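Unsaturated glucuronyl hydrolase (Streptococcus agalactiae, PDB 2ZZR) hydrolyses unsaturated hyaluronan, chondroitin and heparin disaccharides, releasing the 4,5-unsaturated uronic acid. Local coordinates at residues 23-36 / 380-392. Residues are numbered along the deposited sequence; the frame is centred on the assembly and turned at random.
Sequences LTKIEVEEAIEKAL and YYYLEALIRFYKD
Tyr-390 lays its ring across the flank of helix 25-36, a knob in a hole made by Lys-25, Val-28, Glu-29 and Ile-32. Its CG is anti to the backbone N (chi1 -168°), which carries the ring out over the helix to the acid. There the hydroxyl donates to the carboxylate of Glu-29, on the lone pair of OE2 turned away from the other oxygen, with Tyr-390 OH 2.5 Å from Glu-29 OE2. That oxygen lies in the ring plane, while the carboxylate plane is turned 64° from the plane of the ring. A tyrosine suits this site: its root packs on Ile-32 CD1, 3.8 Å from Tyr-390 CB, and its far end meets charge near solvent, where the aliphatic part of Lys-25 runs past.

Further in, small and branched side chains lie between the roughly antiparallel helices, whose axes come within 9.7 Å and cross at -144°. The branched Val-28 packs CG1 against the carbonyl oxygen Leu-386 O (3.4 Å) and against Leu-386 CD2, in van der Waals contact, and Ala-31, a methyl only, receives Leu-386 CD2 at 3.9 Å. Ile-32 slides past Leu-386 in the opposite direction and reaches Ile-387, CD1 to CD1 at 3.9 Å. Beyond them Ala-35 faces Leu-383. Tyr-382 is linked through a water, which donates to Ala-31 O at 2.8 Å and lies in the plane of the phenol, hydrogen-bonded to its hydroxyl; Leu-386 CD1 rests over one face of that ring, toward its rim.

At the start of helix 25-36, Thr-24 and Glu-27 form a capping box, and Glu-27 also salt-bridges Arg-340. The contact joins an early and the last helix of this alpha-barrel glycoside hydrolase of family 88. Helix 328-346 packs against both through Ile-343, helix 70-84 touches Glu-29 and Leu-36 through Tyr-83, and helix 304-318 lies against Ala-385 and Arg-388.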
loop_
_atom_site.group_PDB
_atom_site.type_symbol
_atom_site.label_atom_id
_atom_site.label_comp_id
_atom_site.label_asym_id
_atom_site.label_seq_id
_atom_site.Cartn_x
_atom_site.Cartn_y
_atom_site.Cartn_z
ATOM N N LEU A 23 20.400 0.901 -9.038
ATOM C CA LEU A 23 20.604 -0.324 -8.276
ATOM C C LEU A 23 20.965 -1.491 -9.182
ATOM O O LEU A 23 20.316 -1.720 -10.204
ATOM C CB LEU A 23 19.356 -0.667 -7.458
ATOM C CG LEU A 23 19.143 0.119 -6.161
ATOM C CD1 LEU A 23 17.714 -0.077 -5.682
ATOM C CD2 LEU A 23 20.154 -0.304 -5.078
ATOM N N THR A 24 22.006 -2.225 -8.800
ATOM C CA THR A 24 22.451 -3.370 -9.581
ATOM C C THR A 24 21.761 -4.646 -9.132
ATOM O O THR A 24 21.186 -4.711 -8.040
ATOM C CB THR A 24 23.979 -3.568 -9.496
ATOM O OG1 THR A 24 24.329 -3.975 -8.168
ATOM C CG2 THR A 24 24.718 -2.286 -9.867
ATOM N N LYS A 25 21.833 -5.668 -9.976
ATOM C CA LYS A 25 21.247 -6.956 -9.661
ATOM C C LYS A 25 21.794 -7.529 -8.350
ATOM O O LYS A 25 21.024 -8.016 -7.522
ATOM C CB LYS A 25 21.444 -7.939 -10.817
ATOM C CG LYS A 25 20.743 -9.263 -10.608
ATOM C CD LYS A 25 20.952 -10.208 -11.767
ATOM C CE LYS A 25 20.350 -11.565 -11.458
ATOM N NZ LYS A 25 20.741 -12.594 -12.460
ATOM N N ILE A 26 23.111 -7.457 -8.155
ATOM C CA ILE A 26 23.708 -7.975 -6.921
ATOM C C ILE A 26 23.257 -7.202 -5.683
ATOM O O ILE A 26 23.026 -7.802 -4.637
ATOM C CB ILE A 26 25.270 -8.101 -6.995
ATOM C CG1 ILE A 26 25.808 -8.895 -5.799
ATOM C CG2 ILE A 26 25.941 -6.741 -7.076
ATOM C CD1 ILE A 26 25.325 -10.333 -5.746
ATOM N N GLU A 27 23.104 -5.885 -5.811
ATOM C CA GLU A 27 22.645 -5.056 -4.688
ATOM C C GLU A 27 21.229 -5.443 -4.258
ATOM O O GLU A 27 20.963 -5.640 -3.066
ATOM C CB GLU A 27 22.721 -3.568 -5.027
ATOM C CG GLU A 27 24.144 -2.997 -5.015
ATOM C CD GLU A 27 24.211 -1.568 -5.515
ATOM O OE1 GLU A 27 23.528 -1.241 -6.508
ATOM O OE2 GLU A 27 24.955 -0.764 -4.915
ATOM N N VAL A 28 20.331 -5.571 -5.232
ATOM C CA VAL A 28 18.950 -5.973 -4.954
ATOM C C VAL A 28 18.878 -7.424 -4.460
ATOM O O VAL A 28 18.152 -7.737 -3.509
ATOM C CB VAL A 28 18.027 -5.718 -6.181
ATOM C CG1 VAL A 28 16.621 -6.264 -5.943
ATOM C CG2 VAL A 28 17.975 -4.222 -6.484
ATOM N N GLU A 29 19.661 -8.299 -5.091
ATOM C CA GLU A 29 19.741 -9.709 -4.715
ATOM C C GLU A 29 20.148 -9.881 -3.250
ATOM O O GLU A 29 19.549 -10.670 -2.520
ATOM C CB GLU A 29 20.774 -10.390 -5.596
ATOM C CG GLU A 29 20.544 -11.838 -5.870
ATOM C CD GLU A 29 21.443 -12.312 -6.992
ATOM O OE1 GLU A 29 22.677 -12.304 -6.798
ATOM O OE2 GLU A 29 20.921 -12.668 -8.065
ATOM N N GLU A 30 21.170 -9.139 -2.837
ATOM C CA GLU A 30 21.671 -9.202 -1.462
ATOM C C GLU A 30 20.665 -8.646 -0.446
ATOM O O GLU A 30 20.536 -9.184 0.663
ATOM C CB GLU A 30 23.046 -8.540 -1.350
ATOM C CG GLU A 30 24.136 -9.407 -1.999
ATOM C CD GLU A 30 25.546 -8.851 -1.894
ATOM O OE1 GLU A 30 25.730 -7.695 -1.457
ATOM O OE2 GLU A 30 26.485 -9.587 -2.272
ATOM N N ALA A 31 19.937 -7.598 -0.840
ATOM C CA ALA A 31 18.847 -7.057 -0.010
ATOM C C ALA A 31 17.717 -8.074 0.162
ATOM O O ALA A 31 17.174 -8.241 1.268
ATOM C CB ALA A 31 18.320 -5.744 -0.597
ATOM N N ILE A 32 17.362 -8.754 -0.928
ATOM C CA ILE A 32 16.348 -9.804 -0.886
ATOM C C ILE A 32 16.794 -10.941 0.032
ATOM O O ILE A 32 16.018 -11.426 0.866
ATOM C CB ILE A 32 16.024 -10.366 -2.294
ATOM C CG1 ILE A 32 15.283 -9.316 -3.135
ATOM C CG2 ILE A 32 15.182 -11.633 -2.189
ATOM C CD1 ILE A 32 15.104 -9.706 -4.609
ATOM N N GLU A 33 18.049 -11.357 -0.118
ATOM C CA GLU A 33 18.561 -12.468 0.674
ATOM C C GLU A 33 18.617 -12.147 2.169
ATOM O O GLU A 33 18.276 -12.999 2.987
ATOM C CB GLU A 33 19.904 -12.955 0.123
ATOM C CG GLU A 33 19.722 -13.808 -1.126
ATOM C CD GLU A 33 20.999 -14.044 -1.915
ATOM O OE1 GLU A 33 22.058 -13.477 -1.563
ATOM O OE2 GLU A 33 20.931 -14.797 -2.909
ATOM N N LYS A 34 18.996 -10.914 2.513
ATOM C CA LYS A 34 18.992 -10.454 3.908
ATOM C C LYS A 34 17.567 -10.448 4.481
ATOM O O LYS A 34 17.349 -10.877 5.615
ATOM C CB LYS A 34 19.647 -9.074 4.040
ATOM C CG LYS A 34 19.933 -8.638 5.490
ATOM C CD LYS A 34 20.721 -7.337 5.568
ATOM C CE LYS A 34 19.876 -6.136 5.167
ATOM N NZ LYS A 34 20.555 -4.851 5.458
ATOM N N ALA A 35 16.602 -9.975 3.691
ATOM C CA ALA A 35 15.194 -10.002 4.096
ATOM C C ALA A 35 14.701 -11.429 4.331
ATOM O O ALA A 35 14.010 -11.701 5.319
ATOM C CB ALA A 35 14.316 -9.292 3.054
ATOM N N LEU A 36 15.065 -12.342 3.432
ATOM C CA LEU A 36 14.637 -13.738 3.540
ATOM C C LEU A 36 15.192 -14.448 4.777
ATOM O O LEU A 36 14.493 -15.254 5.389
ATOM C CB LEU A 36 14.962 -14.519 2.262
ATOM C CG LEU A 36 13.769 -14.663 1.312
ATOM C CD1 LEU A 36 13.152 -13.304 0.928
ATOM C CD2 LEU A 36 14.146 -15.458 0.070
ATOM N N TYR A 380 6.233 -5.532 3.854
ATOM C CA TYR A 380 5.653 -6.077 2.642
ATOM C C TYR A 380 6.017 -5.242 1.398
ATOM O O TYR A 380 6.500 -5.794 0.400
ATOM C CB TYR A 380 4.121 -6.276 2.737
ATOM C CG TYR A 380 3.621 -6.672 1.376
ATOM C CD1 TYR A 380 3.153 -5.709 0.488
ATOM C CD2 TYR A 380 3.736 -7.990 0.927
ATOM C CE1 TYR A 380 2.767 -6.045 -0.795
ATOM C CE2 TYR A 380 3.345 -8.341 -0.363
ATOM C CZ TYR A 380 2.870 -7.355 -1.218
ATOM O OH TYR A 380 2.490 -7.648 -2.500
ATOM N N TYR A 381 5.775 -3.930 1.446
ATOM C CA TYR A 381 6.023 -3.089 0.266
ATOM C C TYR A 381 7.514 -2.923 -0.053
ATOM O O TYR A 381 7.896 -2.775 -1.219
ATOM C CB TYR A 381 5.293 -1.740 0.365
ATOM C CG TYR A 381 3.789 -1.896 0.264
ATOM C CD1 TYR A 381 3.195 -2.369 -0.910
ATOM C CD2 TYR A 381 2.956 -1.568 1.342
ATOM C CE1 TYR A 381 1.815 -2.531 -1.005
ATOM C CE2 TYR A 381 1.581 -1.719 1.252
ATOM C CZ TYR A 381 1.017 -2.191 0.082
ATOM O OH TYR A 381 -0.338 -2.346 0.001
ATOM N N TYR A 382 8.350 -2.976 0.979
ATOM C CA TYR A 382 9.795 -2.990 0.779
ATOM C C TYR A 382 10.200 -4.235 -0.020
ATOM O O TYR A 382 10.877 -4.132 -1.049
ATOM C CB TYR A 382 10.519 -2.930 2.131
ATOM C CG TYR A 382 12.007 -3.196 2.070
ATOM C CD1 TYR A 382 12.865 -2.331 1.388
ATOM C CD2 TYR A 382 12.557 -4.308 2.713
ATOM C CE1 TYR A 382 14.236 -2.575 1.336
ATOM C CE2 TYR A 382 13.930 -4.557 2.674
ATOM C CZ TYR A 382 14.757 -3.689 1.981
ATOM O OH TYR A 382 16.115 -3.919 1.934
ATOM N N LEU A 383 9.767 -5.406 0.438
ATOM C CA LEU A 383 10.054 -6.645 -0.285
ATOM C C LEU A 383 9.391 -6.676 -1.674
ATOM O O LEU A 383 9.988 -7.159 -2.634
ATOM C CB LEU A 383 9.676 -7.872 0.546
ATOM C CG LEU A 383 10.063 -9.250 -0.000
ATOM C CD1 LEU A 383 11.564 -9.328 -0.282
ATOM C CD2 LEU A 383 9.630 -10.332 0.983
ATOM N N GLU A 384 8.175 -6.141 -1.793
ATOM C CA GLU A 384 7.533 -6.049 -3.107
ATOM C C GLU A 384 8.358 -5.180 -4.060
ATOM O O GLU A 384 8.500 -5.517 -5.242
ATOM C CB GLU A 384 6.090 -5.537 -3.011
ATOM C CG GLU A 384 5.325 -5.762 -4.307
ATOM C CD GLU A 384 4.069 -4.927 -4.403
ATOM O OE1 GLU A 384 3.045 -5.347 -3.837
ATOM O OE2 GLU A 384 4.110 -3.869 -5.066
ATOM N N ALA A 385 8.907 -4.076 -3.550
ATOM C CA ALA A 385 9.764 -3.204 -4.355
ATOM C C ALA A 385 10.999 -3.960 -4.829
ATOM O O ALA A 385 11.381 -3.875 -6.000
ATOM C CB ALA A 385 10.176 -1.961 -3.571
ATOM N N LEU A 386 11.612 -4.708 -3.913
ATOM C CA LEU A 386 12.794 -5.497 -4.249
ATOM C C LEU A 386 12.489 -6.503 -5.357
ATOM O O LEU A 386 13.233 -6.584 -6.358
ATOM C CB LEU A 386 13.336 -6.200 -3.005
ATOM C CG LEU A 386 13.967 -5.278 -1.956
ATOM C CD1 LEU A 386 14.384 -6.114 -0.730
ATOM C CD2 LEU A 386 15.154 -4.503 -2.523
ATOM N N ILE A 387 11.391 -7.243 -5.187
ATOM C CA ILE A 387 10.954 -8.252 -6.158
ATOM C C ILE A 387 10.552 -7.607 -7.498
ATOM O O ILE A 387 10.887 -8.131 -8.566
ATOM C CB ILE A 387 9.817 -9.161 -5.583
ATOM C CG1 ILE A 387 10.333 -10.021 -4.411
ATOM C CG2 ILE A 387 9.161 -10.040 -6.676
ATOM C CD1 ILE A 387 11.449 -11.032 -4.759
ATOM N N ARG A 388 9.865 -6.464 -7.436
ATOM C CA ARG A 388 9.557 -5.681 -8.641
ATOM C C ARG A 388 10.810 -5.367 -9.463
ATOM O O ARG A 388 10.807 -5.509 -10.689
ATOM C CB ARG A 388 8.849 -4.370 -8.280
ATOM C CG ARG A 388 7.337 -4.499 -8.100
ATOM C CD ARG A 388 6.756 -3.179 -7.584
ATOM N NE ARG A 388 5.292 -3.191 -7.598
ATOM C CZ ARG A 388 4.548 -2.920 -8.670
ATOM N NH1 ARG A 388 5.123 -2.597 -9.828
ATOM N NH2 ARG A 388 3.225 -2.972 -8.590
ATOM N N PHE A 389 11.871 -4.931 -8.787
ATOM C CA PHE A 389 13.110 -4.540 -9.463
ATOM C C PHE A 389 13.837 -5.747 -10.038
ATOM O O PHE A 389 14.485 -5.655 -11.091
ATOM C CB PHE A 389 14.032 -3.813 -8.485
ATOM C CG PHE A 389 13.806 -2.336 -8.409
ATOM C CD1 PHE A 389 12.537 -1.815 -8.149
ATOM C CD2 PHE A 389 14.871 -1.458 -8.566
ATOM C CE1 PHE A 389 12.337 -0.439 -8.060
ATOM C CE2 PHE A 389 14.681 -0.084 -8.479
ATOM C CZ PHE A 389 13.412 0.426 -8.226
ATOM N N TYR A 390 13.716 -6.868 -9.335
ATOM C CA TYR A 390 14.510 -8.066 -9.597
ATOM C C TYR A 390 13.974 -8.952 -10.720
ATOM O O TYR A 390 14.745 -9.590 -11.451
ATOM C CB TYR A 390 14.632 -8.885 -8.313
ATOM C CG TYR A 390 15.658 -9.987 -8.400
ATOM C CD1 TYR A 390 17.022 -9.697 -8.346
ATOM C CD2 TYR A 390 15.265 -11.313 -8.535
ATOM C CE1 TYR A 390 17.974 -10.708 -8.422
ATOM C CE2 TYR A 390 16.212 -12.337 -8.622
ATOM C CZ TYR A 390 17.556 -12.021 -8.563
ATOM O OH TYR A 390 18.490 -13.027 -8.633
ATOM N N LYS A 391 12.655 -9.020 -10.846
ATOM C CA LYS A 391 12.050 -9.887 -11.843
ATOM C C LYS A 391 10.930 -9.150 -12.552
ATOM O O LYS A 391 10.636 -8.003 -12.222
ATOM C CB LYS A 391 11.527 -11.174 -11.192
ATOM C CG LYS A 391 10.366 -10.987 -10.225
ATOM C CD LYS A 391 9.916 -12.306 -9.609
ATOM C CE LYS A 391 9.115 -13.142 -10.606
ATOM N NZ LYS A 391 8.587 -14.385 -9.983
ATOM N N ASP A 392 10.332 -9.802 -13.540
ATOM C CA ASP A 392 9.096 -9.302 -14.119
ATOM C C ASP A 392 7.981 -9.850 -13.245
ATOM O O ASP A 392 7.502 -10.963 -13.452
ATOM C CB ASP A 392 8.946 -9.762 -15.576
ATOM C CG ASP A 392 7.613 -9.349 -16.191
ATOM O OD1 ASP A 392 7.170 -10.013 -17.146
ATOM O OD2 ASP A 392 6.995 -8.366 -15.712
HETATM O O HOH W 1 16.932 -6.217 3.118
#